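Local coordinates for protein fumarate lyase (Mesorhizobium sp., PDB 3C8T) that belongs to the largely helical fumarate lyase superfamily and assembles from four copies of the chain, at residues Leu122-Ile127 and Arg177-Ser182; Pro145-Thr150 and Glu355-Ser360. One frame throughout, in Å; residues are numbered along the deposited sequence.

Contact 1 of 2, residues Leu122-Ile127 and Arg177-Ser182; sequences LISRRI and RLEEIS
In the long helical bundle at the middle of the chain, Leu178 of helix 160-185 reaches across to Ser124, Ile123 and Ile127 of helix 104-140, a small example of two widely set helices between which one leucine bridges much of the gap. Their axes come no closer than 11.3 Å over these turns, their N-to-C directions are 168° apart, nearly antiparallel, and 133 Å² is buried in all. Leu178 holds CG anti to its backbone N (chi1 -171°), directed at helix 104-140. Its CD1 lies against the helix surface at Ser124, 3.6 Å from Ser124 CB and 3.7 Å from Ser124 CA. The branch methyl CG2 of Ile123 approaches the same carbon, 3.9 Å from Leu178 CD1, while Ile127 CD1 is more distant from it at 4.4 Å. At the exposed border Glu179 bends back, yet Ser124 OG and Glu179 OE2 stay 4.3 Å apart, a proximity and not a bond. Beyond the pair, Phe329 of helix 315-344 packs on Ile123, and Arg177 forms salt bridges with Glu233 and Asp229 of the second subunit. Such apolar packing between antiparallel neighbours is characteristic of the central helical bundle of the fumarate lyase superfamily.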
loop_
_atom_site.group_PDB
_atom_site.type_symbol
_atom_site.label_atom_id
_atom_site.label_comp_id
_atom_site.label_asym_id
_atom_site.label_seq_id
_atom_site.Cartn_x
_atom_site.Cartn_y
_atom_site.Cartn_z
ATOM N N LEU A 122 -24.161 5.488 -11.263
ATOM C CA LEU A 122 -23.705 6.831 -10.953
ATOM C C LEU A 122 -22.249 7.055 -11.415
ATOM O O LEU A 122 -21.922 8.107 -11.976
ATOM C CB LEU A 122 -23.887 7.120 -9.450
ATOM C CG LEU A 122 -23.333 8.446 -8.935
ATOM C CD1 LEU A 122 -23.875 9.665 -9.785
ATOM C CD2 LEU A 122 -23.702 8.593 -7.436
ATOM N N ILE A 123 -21.374 6.079 -11.181
ATOM C CA ILE A 123 -20.017 6.134 -11.740
ATOM C C ILE A 123 -20.031 6.269 -13.277
ATOM O O ILE A 123 -19.330 7.101 -13.838
ATOM C CB ILE A 123 -19.178 4.882 -11.331
ATOM C CG1 ILE A 123 -18.921 4.869 -9.815
ATOM C CG2 ILE A 123 -17.888 4.809 -12.142
ATOM C CD1 ILE A 123 -18.136 6.073 -9.258
ATOM N N SER A 124 -20.839 5.457 -13.951
ATOM C CA SER A 124 -20.917 5.509 -15.399
ATOM C C SER A 124 -21.340 6.899 -15.908
ATOM O O SER A 124 -20.762 7.435 -16.862
ATOM C CB SER A 124 -21.870 4.414 -15.889
ATOM O OG SER A 124 -22.090 4.537 -17.277
ATOM N N ARG A 125 -22.355 7.471 -15.255
ATOM C CA ARG A 125 -22.878 8.802 -15.522
ATOM C C ARG A 125 -21.759 9.872 -15.376
ATOM O O ARG A 125 -21.631 10.777 -16.189
ATOM C CB ARG A 125 -23.966 9.036 -14.465
ATOM C CG ARG A 125 -25.129 9.800 -14.851
ATOM C CD ARG A 125 -25.147 11.101 -14.061
ATOM N NE ARG A 125 -25.681 11.073 -12.693
ATOM C CZ ARG A 125 -25.363 12.031 -11.818
ATOM N NH1 ARG A 125 -24.559 13.009 -12.210
ATOM N NH2 ARG A 125 -25.853 12.057 -10.589
ATOM N N ARG A 126 -20.943 9.766 -14.335
ATOM C CA ARG A 126 -19.869 10.741 -14.131
ATOM C C ARG A 126 -18.725 10.557 -15.156
ATOM O O ARG A 126 -18.142 11.537 -15.652
ATOM C CB ARG A 126 -19.349 10.704 -12.694
ATOM C CG ARG A 126 -20.424 10.790 -11.623
ATOM C CD ARG A 126 -19.860 11.589 -10.487
ATOM N NE ARG A 126 -20.775 11.782 -9.377
ATOM C CZ ARG A 126 -21.643 12.787 -9.272
ATOM N NH1 ARG A 126 -21.762 13.686 -10.231
ATOM N NH2 ARG A 126 -22.426 12.853 -8.212
ATOM N N ILE A 127 -18.428 9.321 -15.492
ATOM C CA ILE A 127 -17.439 9.031 -16.537
ATOM C C ILE A 127 -17.916 9.583 -17.907
ATOM O O ILE A 127 -17.142 10.175 -18.653
ATOM C CB ILE A 127 -17.118 7.514 -16.604
ATOM C CG1 ILE A 127 -16.286 7.049 -15.379
ATOM C CG2 ILE A 127 -16.449 7.152 -17.968
ATOM C CD1 ILE A 127 -15.857 5.504 -15.455
ATOM N N ARG A 177 -14.227 -0.761 -19.755
ATOM C CA ARG A 177 -13.961 -1.631 -18.572
ATOM C C ARG A 177 -15.216 -1.789 -17.683
ATOM O O ARG A 177 -15.553 -2.898 -17.256
ATOM C CB ARG A 177 -12.783 -1.082 -17.736
ATOM C CG ARG A 177 -11.425 -1.095 -18.446
ATOM C CD ARG A 177 -10.323 -0.431 -17.628
ATOM N NE ARG A 177 -9.076 -0.512 -18.388
ATOM C CZ ARG A 177 -8.454 0.523 -18.945
ATOM N NH1 ARG A 177 -8.900 1.760 -18.768
ATOM N NH2 ARG A 177 -7.366 0.308 -19.667
ATOM N N LEU A 178 -15.908 -0.667 -17.421
ATOM C CA LEU A 178 -17.122 -0.665 -16.590
ATOM C C LEU A 178 -18.166 -1.694 -17.073
ATOM O O LEU A 178 -18.742 -2.457 -16.270
ATOM C CB LEU A 178 -17.717 0.758 -16.520
ATOM C CG LEU A 178 -18.883 0.982 -15.514
ATOM C CD1 LEU A 178 -18.948 2.426 -14.984
ATOM C CD2 LEU A 178 -20.237 0.583 -16.080
ATOM N N GLU A 179 -18.408 -1.699 -18.384
ATOM C CA GLU A 179 -19.343 -2.613 -19.026
ATOM C C GLU A 179 -18.914 -4.094 -18.908
ATOM O O GLU A 179 -19.759 -4.975 -18.735
ATOM C CB GLU A 179 -19.616 -2.182 -20.507
ATOM C CG GLU A 179 -20.175 -0.736 -20.666
ATOM C CD GLU A 179 -21.379 -0.386 -19.729
ATOM O OE1 GLU A 179 -22.290 -1.233 -19.558
ATOM O OE2 GLU A 179 -21.426 0.743 -19.146
ATOM N N GLU A 180 -17.615 -4.370 -18.968
ATOM C CA GLU A 180 -17.087 -5.735 -18.782
ATOM C C GLU A 180 -17.224 -6.266 -17.336
ATOM O O GLU A 180 -17.544 -7.461 -17.106
ATOM C CB GLU A 180 -15.616 -5.802 -19.274
ATOM C CG GLU A 180 -15.510 -5.709 -20.817
ATOM C CD GLU A 180 -14.076 -5.594 -21.389
ATOM O OE1 GLU A 180 -13.134 -5.191 -20.669
ATOM O OE2 GLU A 180 -13.901 -5.927 -22.595
ATOM N N ILE A 181 -16.969 -5.388 -16.363
ATOM C CA ILE A 181 -16.992 -5.780 -14.941
ATOM C C ILE A 181 -18.426 -6.042 -14.429
ATOM O O ILE A 181 -18.616 -6.937 -13.624
ATOM C CB ILE A 181 -16.320 -4.698 -14.062
ATOM C CG1 ILE A 181 -14.798 -4.751 -14.228
ATOM C CG2 ILE A 181 -16.592 -4.934 -12.641
ATOM C CD1 ILE A 181 -14.141 -3.405 -14.189
ATOM N N SER A 182 -19.399 -5.221 -14.862
ATOM C CA SER A 182 -20.790 -5.291 -14.384
ATOM C C SER A 182 -21.451 -6.698 -14.355
ATOM O O SER A 182 -22.072 -7.026 -13.361
ATOM C CB SER A 182 -21.700 -4.327 -15.159
ATOM O OG SER A 182 -21.407 -2.965 -14.868
#

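Contact 2 of 2, residues Pro145-Thr150 and Glu355-Ser360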
loop_
_atom_site.group_PDB
_atom_site.type_symbol
_atom_site.label_atom_id
_atom_site.label_comp_id
_atom_site.label_asym_id
_atom_site.label_seq_id
_atom_site.Cartn_x
_atom_site.Cartn_y
_atom_site.Cartn_z
ATOM N N PRO A 145 -1.762 26.007 -30.076
ATOM C CA PRO A 145 -0.400 25.502 -29.829
ATOM C C PRO A 145 0.113 25.832 -28.421
ATOM O O PRO A 145 -0.309 26.819 -27.794
ATOM C CB PRO A 145 0.454 26.201 -30.886
ATOM C CG PRO A 145 -0.374 27.347 -31.407
ATOM C CD PRO A 145 -1.758 27.259 -30.860
ATOM N N MET A 146 0.994 24.974 -27.932
ATOM C CA MET A 146 1.611 25.102 -26.609
ATOM C C MET A 146 2.896 24.252 -26.595
ATOM O O MET A 146 3.098 23.418 -27.478
ATOM C CB MET A 146 0.642 24.654 -25.490
ATOM C CG MET A 146 0.323 23.123 -25.420
ATOM S SD MET A 146 -0.851 22.787 -24.058
ATOM C CE MET A 146 0.160 23.134 -22.600
ATOM N N ALA A 147 3.747 24.448 -25.595
ATOM C CA ALA A 147 4.915 23.572 -25.432
ATOM C C ALA A 147 4.488 22.178 -24.903
ATOM O O ALA A 147 3.779 22.089 -23.890
ATOM C CB ALA A 147 5.922 24.234 -24.505
ATOM N N GLY A 148 4.874 21.111 -25.623
ATOM C CA GLY A 148 4.979 19.765 -25.076
ATOM C C GLY A 148 6.055 19.717 -23.996
ATOM O O GLY A 148 7.100 20.362 -24.138
ATOM N N ARG A 149 5.814 18.976 -22.910
ATOM C CA ARG A 149 6.813 18.865 -21.841
ATOM C C ARG A 149 7.183 17.416 -21.477
ATOM O O ARG A 149 6.310 16.557 -21.265
ATOM C CB ARG A 149 6.347 19.632 -20.589
ATOM C CG ARG A 149 6.149 21.125 -20.823
ATOM C CD ARG A 149 5.458 21.801 -19.695
ATOM N NE ARG A 149 5.410 23.261 -19.878
ATOM C CZ ARG A 149 4.316 23.960 -20.233
ATOM N NH1 ARG A 149 3.145 23.348 -20.451
ATOM N NH2 ARG A 149 4.403 25.285 -20.395
ATOM N N THR A 150 8.482 17.156 -21.419
ATOM C CA THR A 150 8.989 15.866 -20.993
ATOM C C THR A 150 9.866 16.226 -19.806
ATOM O O THR A 150 10.614 17.207 -19.871
ATOM C CB THR A 150 9.766 15.141 -22.100
ATOM O OG1 THR A 150 10.918 15.905 -22.436
ATOM C CG2 THR A 150 8.874 14.982 -23.364
ATOM N N GLU A 355 2.988 32.502 -25.432
ATOM C CA GLU A 355 4.146 33.129 -24.808
ATOM C C GLU A 355 5.141 32.094 -24.272
ATOM O O GLU A 355 6.365 32.233 -24.455
ATOM C CB GLU A 355 3.678 34.090 -23.720
ATOM C CG GLU A 355 4.800 34.757 -22.871
ATOM C CD GLU A 355 4.222 35.598 -21.708
ATOM O OE1 GLU A 355 4.795 35.556 -20.582
ATOM O OE2 GLU A 355 3.169 36.282 -21.923
ATOM N N ASN A 356 4.642 31.034 -23.637
ATOM C CA ASN A 356 5.554 30.031 -23.089
ATOM C C ASN A 356 6.224 29.226 -24.229
ATOM O O ASN A 356 7.402 28.879 -24.154
ATOM C CB ASN A 356 4.841 29.122 -22.056
ATOM C CG ASN A 356 4.306 29.911 -20.849
ATOM O OD1 ASN A 356 4.856 30.943 -20.483
ATOM N ND2 ASN A 356 3.247 29.419 -20.231
ATOM N N LEU A 357 5.465 28.956 -25.282
ATOM C CA LEU A 357 5.983 28.284 -26.448
ATOM C C LEU A 357 7.156 29.073 -27.077
ATOM O O LEU A 357 8.121 28.465 -27.502
ATOM C CB LEU A 357 4.839 27.967 -27.454
ATOM C CG LEU A 357 5.149 27.181 -28.747
ATOM C CD1 LEU A 357 5.739 25.805 -28.526
ATOM C CD2 LEU A 357 3.901 27.127 -29.698
ATOM N N ASP A 358 7.075 30.410 -27.097
ATOM C CA ASP A 358 8.175 31.252 -27.584
ATOM C C ASP A 358 9.348 31.414 -26.606
ATOM O O ASP A 358 10.378 31.988 -26.980
ATOM C CB ASP A 358 7.668 32.638 -28.024
ATOM C CG ASP A 358 6.782 32.582 -29.294
ATOM O OD1 ASP A 358 6.958 31.648 -30.136
ATOM O OD2 ASP A 358 5.902 33.483 -29.451
ATOM N N HIS A 359 9.221 30.877 -25.386
ATOM C CA HIS A 359 10.227 31.063 -24.327
ATOM C C HIS A 359 11.641 30.716 -24.843
ATOM O O HIS A 359 12.588 31.491 -24.634
ATOM C CB HIS A 359 9.877 30.263 -23.042
ATOM C CG HIS A 359 10.941 30.325 -21.980
ATOM N ND1 HIS A 359 12.096 29.569 -22.035
ATOM C CD2 HIS A 359 11.051 31.097 -20.867
ATOM C CE1 HIS A 359 12.868 29.871 -21.004
ATOM N NE2 HIS A 359 12.254 30.788 -20.274
ATOM N N SER A 360 11.764 29.572 -25.519
ATOM C CA SER A 360 13.063 29.082 -26.013
ATOM C C SER A 360 13.520 29.733 -27.344
ATOM O O SER A 360 14.599 29.444 -27.832
ATOM C CB SER A 360 13.038 27.556 -26.156
ATOM O OG SER A 360 12.108 27.156 -27.169
#
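Leu357 of helix 350-357 lies against the strand 145-150 with its two methyls divided along the backbone. CG is anti to the backbone N (chi1 -177°), and the fork beyond it sets CD2 against Pro145 and CD1 against the peptide that links Met146 to Ala147. Leu357 CD2 meets the proline ring at its CB, 3.8 Å away, whereas Leu357 CD1 rests 3.7 Å from Met146 O and 3.8 Å from Ala147 N. The methyl of Ala147 is a looser neighbour, its CB 4.3 Å from Leu357 CD1. The first bond of the Met146 side chain points away from the helix, and it is the main chain of Met146 that is met here. The second meeting is of a different kind: Asn356 presents its CB to the edge of the Arg149 guanidinium, near the plane of that group, with Arg149 NH2 4.2 Å from Asn356 CB. The polar ends are bound elsewhere, although Glu262 serves both: Arg149 forms salt bridges with it and with Glu259 of the third subunit, and Asn356 ND2 donates to the carbonyl of Leu260 as well as to Glu262. Phe311 of the second subunit adds a cation-pi contact to Arg149. A helix thus packs, beside an intersubunit salt-bridge network, on the central strand of a three-stranded antiparallel sheet ordered 153-155, 145-150, 157-159.

How the contacts relate
Contacts 1 and 2 illustrate how one elongated chain combines a bundle core with a sheet near one end. Their centres are 36 Å apart, and their nearest atoms are about 21 Å apart, so the two never touch. The centre of contact 1 is about 8 Å from the centre of the chain, that of contact 2 about 30 Å. In sequence the segments alternate: 122-127, 145-150, 177-182, 355-360. Helix 104-140 leads into strand 145-150, and the chain passes through two further short strands before helix 160-185 returns, so the sheet connects the two helices of contact 1. Both contacts border the second subunit, and contact 2 also reaches the third, which ties both regions to the tetramer.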